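Local structure of Cfl (Pectobacterium brasiliense, 7A9J) at residues E354-P360 and N415-F420; P434-I440 and L492-P498. The protein is a coronafacic acid ligase of the ATP-dependent AMP-binding enzyme family, which probably activates carboxylic acids for amide formation. The protein carries 1 engineered substitution. All blocks are in the same frame, centred on the assembly; numbering follows the deposited sequence.

Interaction 1: E354-P360 and N415-F420. Engineered in segment 415-420: Gly416 (natural residue Arg).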
ATOM      1  N   GLU A 354     -15.311  14.870  -8.766  1.00 37.40           N
ATOM      2  CA  GLU A 354     -14.522  14.231  -9.839  1.00 49.78           C
ATOM      3  C   GLU A 354     -13.518  13.221  -9.268  1.00 39.44           C
ATOM      4  O   GLU A 354     -12.987  13.415  -8.182  1.00 34.66           O
ATOM      5  CB  GLU A 354     -13.724  15.273 -10.606  1.00 38.55           C
ATOM      6  CG  GLU A 354     -14.567  16.488 -11.154  1.00 52.95           C
ATOM      7  CD  GLU A 354     -14.392  17.785 -10.279  1.00 79.41           C
ATOM      8  OE1 GLU A 354     -14.203  18.852 -10.906  1.00 76.89           O
ATOM      9  OE2 GLU A 354     -14.434  17.754  -8.991  1.00 51.69           O
ATOM     10  N   PRO A 355     -13.169  12.174 -10.013  1.00 32.54           N
ATOM     11  CA  PRO A 355     -12.049  11.328  -9.595  1.00 31.98           C
ATOM     12  C   PRO A 355     -10.778  12.129  -9.379  1.00 31.77           C
ATOM     13  O   PRO A 355     -10.389  12.968 -10.193  1.00 33.31           O
ATOM     14  CB  PRO A 355     -11.902  10.330 -10.756  1.00 38.06           C
ATOM     15  CG  PRO A 355     -13.242  10.308 -11.373  1.00 41.64           C
ATOM     16  CD  PRO A 355     -13.649  11.793 -11.368  1.00 39.50           C
ATOM     17  N   SER A 356     -10.190  11.945  -8.217  1.00 28.91           N
ATOM     18  CA  SER A 356      -9.016  12.717  -7.875  1.00 31.57           C
ATOM     19  C   SER A 356      -8.090  11.950  -6.936  1.00 34.85           C
ATOM     20  O   SER A 356      -8.465  11.000  -6.232  1.00 31.57           O
ATOM     21  CB  SER A 356      -9.427  14.091  -7.263  1.00 32.01           C
ATOM     22  OG  SER A 356     -10.004  13.876  -5.991  1.00 32.28           O
ATOM     23  N   ILE A 357      -6.826  12.311  -7.010  1.00 25.47           N
ATOM     24  CA  ILE A 357      -5.871  11.693  -6.109  1.00 30.21           C
ATOM     25  C   ILE A 357      -5.310  12.612  -5.052  1.00 28.86           C
ATOM     26  O   ILE A 357      -4.550  12.125  -4.163  1.00 32.32           O
ATOM     27  CB  ILE A 357      -4.713  11.016  -6.841  1.00 32.20           C
ATOM     28  CG1 ILE A 357      -3.953  12.040  -7.695  1.00 32.13           C
ATOM     29  CG2 ILE A 357      -5.253   9.811  -7.608  1.00 40.47           C
ATOM     30  CD1 ILE A 357      -2.804  11.386  -8.436  1.00 34.38           C
ATOM     31  N   GLY A 358      -5.662  13.875  -5.029  1.00 29.28           N
ATOM     32  CA  GLY A 358      -5.212  14.650  -3.894  1.00 26.16           C
ATOM     33  C   GLY A 358      -4.031  15.566  -4.193  1.00 26.88           C
ATOM     34  O   GLY A 358      -3.778  15.956  -5.353  1.00 29.40           O
ATOM     35  N   TRP A 359      -3.272  15.882  -3.159  1.00 26.38           N
ATOM     36  CA  TRP A 359      -2.284  16.922  -3.206  1.00 28.66           C
ATOM     37  C   TRP A 359      -0.888  16.357  -2.992  1.00 26.03           C
ATOM     38  O   TRP A 359      -0.690  15.552  -2.070  1.00 29.59           O
ATOM     39  CB  TRP A 359      -2.560  17.980  -2.122  1.00 31.72           C
ATOM     40  CG  TRP A 359      -3.754  18.827  -2.381  1.00 30.69           C
ATOM     41  CD1 TRP A 359      -3.746  20.070  -2.977  1.00 30.15           C
ATOM     42  CD2 TRP A 359      -5.159  18.484  -2.190  1.00 29.08           C
ATOM     43  NE1 TRP A 359      -5.021  20.537  -3.100  1.00 33.06           N
ATOM     44  CE2 TRP A 359      -5.902  19.604  -2.616  1.00 29.63           C
ATOM     45  CE3 TRP A 359      -5.833  17.395  -1.603  1.00 31.31           C
ATOM     46  CZ2 TRP A 359      -7.317  19.646  -2.572  1.00 31.12           C
ATOM     47  CZ3 TRP A 359      -7.229  17.425  -1.554  1.00 33.92           C
ATOM     48  CH2 TRP A 359      -7.953  18.544  -2.069  1.00 30.73           C
ATOM     49  N   PRO A 360       0.128  16.915  -3.649  1.00 27.18           N
ATOM     50  CA  PRO A 360       1.515  16.510  -3.321  1.00 25.36           C
ATOM     51  C   PRO A 360       1.845  16.817  -1.871  1.00 28.40           C
ATOM     52  O   PRO A 360       1.516  17.877  -1.330  1.00 29.58           O
ATOM     53  CB  PRO A 360       2.381  17.370  -4.269  1.00 25.14           C
ATOM     54  CG  PRO A 360       1.422  17.573  -5.498  1.00 39.88           C
ATOM     55  CD  PRO A 360       0.065  17.811  -4.830  1.00 31.82           C
ATOM     56  N   ASN A 415      -6.368  24.800  -6.863  1.00 35.29           N
ATOM     57  CA  ASN A 415      -5.977  24.661  -5.483  1.00 34.73           C
ATOM     58  C   ASN A 415      -4.905  23.571  -5.296  1.00 31.54           C
ATOM     59  O   ASN A 415      -4.646  23.126  -4.185  1.00 33.36           O
ATOM     60  CB  ASN A 415      -7.232  24.382  -4.688  1.00 34.70           C
ATOM     61  CG  ASN A 415      -7.848  23.053  -5.024  1.00 46.30           C
ATOM     62  OD1 ASN A 415      -7.378  22.352  -5.910  1.00 39.42           O
ATOM     63  ND2 ASN A 415      -8.903  22.685  -4.304  1.00 36.26           N
ATOM     64  N   GLY A 416      -4.353  23.052  -6.415  1.00 35.00           N
ATOM     65  CA  GLY A 416      -3.352  22.003  -6.326  1.00 32.86           C
ATOM     66  C   GLY A 416      -3.848  20.582  -6.453  1.00 32.68           C
ATOM     67  O   GLY A 416      -3.027  19.661  -6.563  1.00 31.84           O
ATOM     68  N   ASN A 417      -5.152  20.353  -6.333  1.00 32.98           N
ATOM     69  CA  ASN A 417      -5.672  18.992  -6.375  1.00 30.34           C
ATOM     70  C   ASN A 417      -5.428  18.365  -7.760  1.00 27.70           C
ATOM     71  O   ASN A 417      -5.576  19.025  -8.778  1.00 31.03           O
ATOM     72  CB  ASN A 417      -7.173  18.997  -6.068  1.00 31.79           C
ATOM     73  CG  ASN A 417      -7.742  17.603  -5.920  1.00 30.29           C
ATOM     74  OD1 ASN A 417      -7.032  16.655  -5.627  1.00 31.30           O
ATOM     75  ND2 ASN A 417      -9.053  17.474  -6.157  1.00 38.59           N
ATOM     76  N   LEU A 418      -4.983  17.089  -7.747  1.00 28.31           N
ATOM     77  CA  LEU A 418      -4.710  16.374  -9.005  1.00 29.63           C
ATOM     78  C   LEU A 418      -5.954  15.589  -9.359  1.00 30.33           C
ATOM     79  O   LEU A 418      -6.289  14.582  -8.754  1.00 30.36           O
ATOM     80  CB  LEU A 418      -3.498  15.467  -8.830  1.00 29.06           C
ATOM     81  CG  LEU A 418      -2.290  16.396  -8.588  1.00 30.43           C
ATOM     82  CD1 LEU A 418      -1.156  15.485  -8.154  1.00 35.28           C
ATOM     83  CD2 LEU A 418      -1.877  17.123  -9.940  1.00 33.75           C
ATOM     84  N   ILE A 419      -6.688  16.102 -10.326  1.00 38.80           N
ATOM     85  CA  ILE A 419      -7.766  15.335 -10.923  1.00 38.17           C
ATOM     86  C   ILE A 419      -7.201  14.136 -11.661  1.00 36.40           C
ATOM     87  O   ILE A 419      -6.234  14.242 -12.431  1.00 35.79           O
ATOM     88  CB  ILE A 419      -8.559  16.261 -11.866  1.00 39.04           C
ATOM     89  CG1 ILE A 419      -9.238  17.375 -11.112  1.00 41.08           C
ATOM     90  CG2 ILE A 419      -9.540  15.443 -12.639  1.00 38.37           C
ATOM     91  CD1 ILE A 419      -9.986  17.039  -9.803  1.00 42.01           C
ATOM     92  N   PHE A 420      -7.837  13.000 -11.510  1.00 35.80           N
ATOM     93  CA  PHE A 420      -7.300  11.761 -12.045  1.00 34.33           C
ATOM     94  C   PHE A 420      -8.039  11.396 -13.319  1.00 33.81           C
ATOM     95  O   PHE A 420      -9.267  11.284 -13.326  1.00 36.69           O
ATOM     96  CB  PHE A 420      -7.386  10.632 -11.004  1.00 34.46           C
ATOM     97  CG  PHE A 420      -6.709   9.376 -11.436  1.00 37.17           C
ATOM     98  CD1 PHE A 420      -5.329   9.267 -11.309  1.00 49.58           C
ATOM     99  CD2 PHE A 420      -7.443   8.278 -11.819  1.00 38.30           C
ATOM    100  CE1 PHE A 420      -4.700   8.092 -11.660  1.00 54.83           C
ATOM    101  CE2 PHE A 420      -6.805   7.088 -12.176  1.00 42.75           C
ATOM    102  CZ  PHE A 420      -5.450   7.017 -12.117  1.00 46.18           C
TER
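The indole of Trp359 lies over the turn that leads into strand 418-423. Its NE1 donates to Asn415 O at 2.8 Å, with an N-H...O angle of 146°. The oxygen sits in the ring plane at the indole edge, but NE1 stands well above the plane of the Asn415 carbonyl. Asn417 covers one ring face: its CB is 3.4 Å above the plane, offset toward the rim. The Asn417 amide is tilted only 20° from the indole. Its CG is anti to the backbone N (chi1 -173°), which takes the amide back toward strand 356-360. There OD1 accepts a weak, bent bond from Gly358 N at 3.2 Å, and ND2 packs near Ser356 CB. Apolar side chains meet further along. Ile357 divides its branches. Its CG1 lies 3.6 Å from Leu418 CB. Its CG2 lies 3.7 Å from Phe420 CD1.

The two strands between these layers run antiparallel within the AMP-binding fold. Phe420 N bonds to Pro355 O, Ile357 N to Leu418 O, and Leu418 N to Gly358 O. Ser356 and Ile419 form a non-hydrogen-bonded pair. Gly358 has a positive phi, a conformation that suits glycine.

The turn is shaped by Asn415, whose OD1 accepts from Asn417 N at 3.0 Å in an Asx turn. Gly416, engineered from Arg, lies between them and brings its backbone C to 3.5 Å from Trp359 CD1. Strand 342-346 flanks strand 356-360: His346 NE2 is hydrogen-bonded to Ser356 OG and the His346 ring meets Trp359 edge-to-face, while Ile344 packs on Ile357 and Leu418. The Ile357 side chain is about 10 Å from the bound indenone carboxylic acid.

Interaction 2: P434-I440 and L492-P498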
ATOM      1  N   PRO A 434      -8.661  13.293 -26.688  1.00 42.80           N
ATOM      2  CA  PRO A 434      -8.578  12.217 -25.693  1.00 46.74           C
ATOM      3  C   PRO A 434      -9.862  12.125 -24.876  1.00 38.47           C
ATOM      4  O   PRO A 434     -10.444  13.142 -24.484  1.00 41.08           O
ATOM      5  CB  PRO A 434      -7.389  12.638 -24.826  1.00 46.37           C
ATOM      6  CG  PRO A 434      -7.450  14.129 -24.864  1.00 45.19           C
ATOM      7  CD  PRO A 434      -7.856  14.464 -26.326  1.00 43.03           C
ATOM      8  N   VAL A 435     -10.318  10.888 -24.664  1.00 36.20           N
ATOM      9  CA  VAL A 435     -11.471  10.582 -23.818  1.00 40.28           C
ATOM     10  C   VAL A 435     -11.025   9.617 -22.719  1.00 33.83           C
ATOM     11  O   VAL A 435     -10.299   8.653 -22.977  1.00 35.44           O
ATOM     12  CB  VAL A 435     -12.622   9.987 -24.668  1.00 45.15           C
ATOM     13  CG1 VAL A 435     -13.778   9.615 -23.800  1.00 40.19           C
ATOM     14  CG2 VAL A 435     -13.105  11.056 -25.722  1.00 40.55           C
ATOM     15  N   TYR A 436     -11.484   9.870 -21.493  1.00 32.60           N
ATOM     16  CA  TYR A 436     -10.971   9.113 -20.356  1.00 33.17           C
ATOM     17  C   TYR A 436     -12.077   8.263 -19.777  1.00 33.83           C
ATOM     18  O   TYR A 436     -12.974   8.814 -19.113  1.00 33.34           O
ATOM     19  CB  TYR A 436     -10.450  10.102 -19.300  1.00 35.61           C
ATOM     20  CG  TYR A 436      -9.489  11.099 -19.882  1.00 33.14           C
ATOM     21  CD1 TYR A 436      -8.283  10.682 -20.410  1.00 31.45           C
ATOM     22  CD2 TYR A 436      -9.831  12.451 -19.975  1.00 34.70           C
ATOM     23  CE1 TYR A 436      -7.401  11.612 -21.008  1.00 33.95           C
ATOM     24  CE2 TYR A 436      -8.989  13.370 -20.540  1.00 34.61           C
ATOM     25  CZ  TYR A 436      -7.767  12.936 -21.060  1.00 36.86           C
ATOM     26  OH  TYR A 436      -6.942  13.883 -21.574  1.00 42.55           O
ATOM     27  N   PRO A 437     -11.991   6.936 -19.887  1.00 31.59           N
ATOM     28  CA  PRO A 437     -13.033   6.064 -19.324  1.00 35.38           C
ATOM     29  C   PRO A 437     -13.350   6.338 -17.864  1.00 33.61           C
ATOM     30  O   PRO A 437     -14.523   6.352 -17.499  1.00 35.94           O
ATOM     31  CB  PRO A 437     -12.446   4.658 -19.535  1.00 35.80           C
ATOM     32  CG  PRO A 437     -11.571   4.840 -20.715  1.00 35.72           C
ATOM     33  CD  PRO A 437     -10.946   6.162 -20.565  1.00 34.00           C
ATOM     34  N   ILE A 438     -12.335   6.532 -17.007  1.00 32.95           N
ATOM     35  CA  ILE A 438     -12.624   6.720 -15.594  1.00 38.19           C
ATOM     36  C   ILE A 438     -13.538   7.925 -15.384  1.00 33.75           C
ATOM     37  O   ILE A 438     -14.416   7.902 -14.496  1.00 37.83           O
ATOM     38  CB  ILE A 438     -11.311   6.808 -14.791  1.00 34.60           C
ATOM     39  CG1 ILE A 438     -11.634   6.645 -13.313  1.00 45.12           C
ATOM     40  CG2 ILE A 438     -10.611   8.152 -14.925  1.00 43.27           C
ATOM     41  CD1 ILE A 438     -10.415   6.599 -12.461  1.00 68.06           C
ATOM     42  N   GLU A 439     -13.401   8.966 -16.218  1.00 33.84           N
ATOM     43  CA  GLU A 439     -14.268  10.128 -16.070  1.00 35.72           C
ATOM     44  C   GLU A 439     -15.711   9.800 -16.487  1.00 38.50           C
ATOM     45  O   GLU A 439     -16.674  10.223 -15.826  1.00 40.79           O
ATOM     46  CB  GLU A 439     -13.700  11.289 -16.910  1.00 43.15           C
ATOM     47  CG  GLU A 439     -14.532  12.564 -16.942  1.00 60.32           C
ATOM     48  CD  GLU A 439     -14.321  13.408 -18.223  1.00 71.76           C
ATOM     49  OE1 GLU A 439     -13.192  13.461 -18.766  1.00 61.00           O
ATOM     50  OE2 GLU A 439     -15.301  14.021 -18.707  1.00 84.05           O
ATOM     51  N   ILE A 440     -15.882   9.025 -17.567  1.00 39.60           N
ATOM     52  CA  ILE A 440     -17.230   8.669 -17.996  1.00 36.80           C
ATOM     53  C   ILE A 440     -17.888   7.749 -16.981  1.00 39.96           C
ATOM     54  O   ILE A 440     -19.079   7.902 -16.672  1.00 39.39           O
ATOM     55  CB  ILE A 440     -17.210   8.005 -19.381  1.00 36.70           C
ATOM     56  CG1 ILE A 440     -16.585   8.935 -20.411  1.00 42.18           C
ATOM     57  CG2 ILE A 440     -18.650   7.625 -19.790  1.00 38.69           C
ATOM     58  CD1 ILE A 440     -16.343   8.254 -21.735  1.00 41.66           C
ATOM     59  N   LEU A 492     -22.099  15.526 -19.775  1.00 69.80           N
ATOM     60  CA  LEU A 492     -20.821  15.291 -20.437  1.00 63.44           C
ATOM     61  C   LEU A 492     -20.849  15.846 -21.848  1.00 61.21           C
ATOM     62  O   LEU A 492     -21.888  15.830 -22.515  1.00 63.68           O
ATOM     63  CB  LEU A 492     -20.476  13.791 -20.529  1.00 57.16           C
ATOM     64  CG  LEU A 492     -19.763  13.252 -19.293  1.00 66.35           C
ATOM     65  CD1 LEU A 492     -19.406  11.804 -19.489  1.00 69.52           C
ATOM     66  CD2 LEU A 492     -18.518  14.069 -18.958  1.00 68.26           C
ATOM     67  N   ALA A 493     -19.689  16.291 -22.318  1.00 62.71           N
ATOM     68  CA  ALA A 493     -19.572  16.649 -23.729  1.00 59.84           C
ATOM     69  C   ALA A 493     -19.966  15.471 -24.620  1.00 70.44           C
ATOM     70  O   ALA A 493     -19.723  14.302 -24.303  1.00 56.84           O
ATOM     71  CB  ALA A 493     -18.145  17.099 -24.046  1.00 65.12           C
ATOM     72  N   HIS A 494     -20.562  15.789 -25.768  1.00 63.29           N
ATOM     73  CA  HIS A 494     -21.114  14.750 -26.620  1.00 59.93           C
ATOM     74  C   HIS A 494     -20.041  13.793 -27.131  1.00 51.11           C
ATOM     75  O   HIS A 494     -20.318  12.598 -27.350  1.00 52.78           O
ATOM     76  CB  HIS A 494     -21.874  15.397 -27.789  1.00 61.06           C
ATOM     77  CG  HIS A 494     -22.359  14.411 -28.811  1.00 85.73           C
ATOM     78  ND1 HIS A 494     -21.556  13.935 -29.829  1.00 78.44           N
ATOM     79  CD2 HIS A 494     -23.558  13.797 -28.961  1.00 81.39           C
ATOM     80  CE1 HIS A 494     -22.237  13.066 -30.556  1.00 82.34           C
ATOM     81  NE2 HIS A 494     -23.455  12.967 -30.052  1.00 91.32           N
ATOM     82  N   TYR A 495     -18.816  14.280 -27.371  1.00 56.61           N
ATOM     83  CA  TYR A 495     -17.836  13.380 -27.971  1.00 55.08           C
ATOM     84  C   TYR A 495     -17.376  12.330 -26.978  1.00 52.94           C
ATOM     85  O   TYR A 495     -16.798  11.322 -27.388  1.00 46.09           O
ATOM     86  CB  TYR A 495     -16.631  14.150 -28.516  1.00 57.23           C
ATOM     87  CG  TYR A 495     -15.722  14.772 -27.461  1.00 55.96           C
ATOM     88  CD1 TYR A 495     -14.554  14.122 -27.043  1.00 51.92           C
ATOM     89  CD2 TYR A 495     -16.018  16.005 -26.885  1.00 62.86           C
ATOM     90  CE1 TYR A 495     -13.722  14.684 -26.113  1.00 52.26           C
ATOM     91  CE2 TYR A 495     -15.182  16.573 -25.936  1.00 62.86           C
ATOM     92  CZ  TYR A 495     -14.029  15.896 -25.545  1.00 59.05           C
ATOM     93  OH  TYR A 495     -13.169  16.424 -24.596  1.00 61.20           O
ATOM     94  N   LYS A 496     -17.626  12.551 -25.692  1.00 50.54           N
ATOM     95  CA  LYS A 496     -17.290  11.577 -24.658  1.00 45.26           C
ATOM     96  C   LYS A 496     -18.366  10.507 -24.494  1.00 39.74           C
ATOM     97  O   LYS A 496     -18.158   9.539 -23.742  1.00 44.38           O
ATOM     98  CB  LYS A 496     -17.084  12.306 -23.327  1.00 49.19           C
ATOM     99  CG  LYS A 496     -16.007  13.368 -23.352  1.00 50.28           C
ATOM    100  CD  LYS A 496     -16.070  14.155 -22.046  1.00 60.46           C
ATOM    101  CE  LYS A 496     -15.023  15.225 -21.974  1.00 68.79           C
ATOM    102  NZ  LYS A 496     -15.145  15.949 -20.672  1.00 60.47           N
ATOM    103  N   HIS A 497     -19.496  10.664 -25.163  1.00 42.69           N
ATOM    104  CA  HIS A 497     -20.640   9.788 -24.955  1.00 45.35           C
ATOM    105  C   HIS A 497     -20.384   8.391 -25.523  1.00 46.36           C
ATOM    106  O   HIS A 497     -19.935   8.255 -26.671  1.00 46.55           O
ATOM    107  CB  HIS A 497     -21.884  10.350 -25.656  1.00 53.88           C
ATOM    108  CG  HIS A 497     -22.566  11.471 -24.931  1.00 63.72           C
ATOM    109  ND1 HIS A 497     -21.913  12.331 -24.068  1.00 66.43           N
ATOM    110  CD2 HIS A 497     -23.862  11.860 -24.938  1.00 62.36           C
ATOM    111  CE1 HIS A 497     -22.776  13.204 -23.580  1.00 61.94           C
ATOM    112  NE2 HIS A 497     -23.967  12.939 -24.091  1.00 68.52           N
ATOM    113  N   PRO A 498     -20.786   7.351 -24.806  1.00 39.11           N
ATOM    114  CA  PRO A 498     -20.733   6.001 -25.373  1.00 38.43           C
ATOM    115  C   PRO A 498     -21.566   5.948 -26.641  1.00 42.75           C
ATOM    116  O   PRO A 498     -22.585   6.632 -26.765  1.00 43.41           O
ATOM    117  CB  PRO A 498     -21.321   5.120 -24.259  1.00 42.24           C
ATOM    118  CG  PRO A 498     -21.032   5.894 -22.967  1.00 42.71           C
ATOM    119  CD  PRO A 498     -21.131   7.362 -23.364  1.00 40.41           C
TER
HETATM  120  O   HOH W   1     -10.266  16.087 -24.937  1.00 54.78           O
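Glu439 and Lys496 cross at about a right angle and meet in a salt bridge. It joins the first turn of helix 437-445 to a short 3-10 segment, residues 494-496, in the C-terminal domain of this AMP-binding enzyme. Lys496 NZ donates to Glu439 OE2 at 2.8 Å, on the syn lone pair, the side facing OE1. The lysine chain is fully extended beyond CG, and this carries NZ across to the helix. Glu439 has CG anti to its own N (chi1 176°) and stretches out to meet it. The same OE2 lies 3.2 Å from Leu492 CD2, where the two side chains slide past each other in opposite directions. A methyl group thus packs beside the ion pair.

The next helix residue, Ile440, is directed at the same loop. Its side chain crosses that of Leu492 at about a right angle, with Ile440 CG1 4.1 Å from Leu492 CD1. Ile440 CD1 also comes to 3.0 Å from Lys496 O, a tight approach. Ile440 CG2 packs on Pro498 CG.

Before the helix, Val435 meets Tyr495. Val435 CG2 approaches Tyr495 CD1 obliquely at 3.6 Å, and Ile430 of the neighbouring strand 428-430 touches both side chains. Lys496 CG lies over one face of the tyrosine ring, while Pro434 O is in plane at its edge. One water bridges the two segments: it donates to Pro434 O at 3.0 Å and is hydrogen-bonded to Tyr495 OH at 2.9 Å.

In the fold
From the N terminus, the chain first reaches strand 356-360. It then runs through 54 residues, rich in strand and without helix, before 415-420 returns and closes interaction 1. That contact joins strand 356-360 to strand 418-423, on the same side of the chain's centre as interaction 2. Interaction 2 opens at 434-440 and closes at 492-498, after strands 450-460 and 464-473 and helix 481-491. The two loops follow in series and neither nest nor cross. The centres of the two interactions are about 19 Å apart, yet they touch: Phe420 CD2 packs 3.5 Å from Ile438 CD1. Strand 418-423 thus meets the start of helix 437-445, which interaction 2 ties to the loop before strand 500-503.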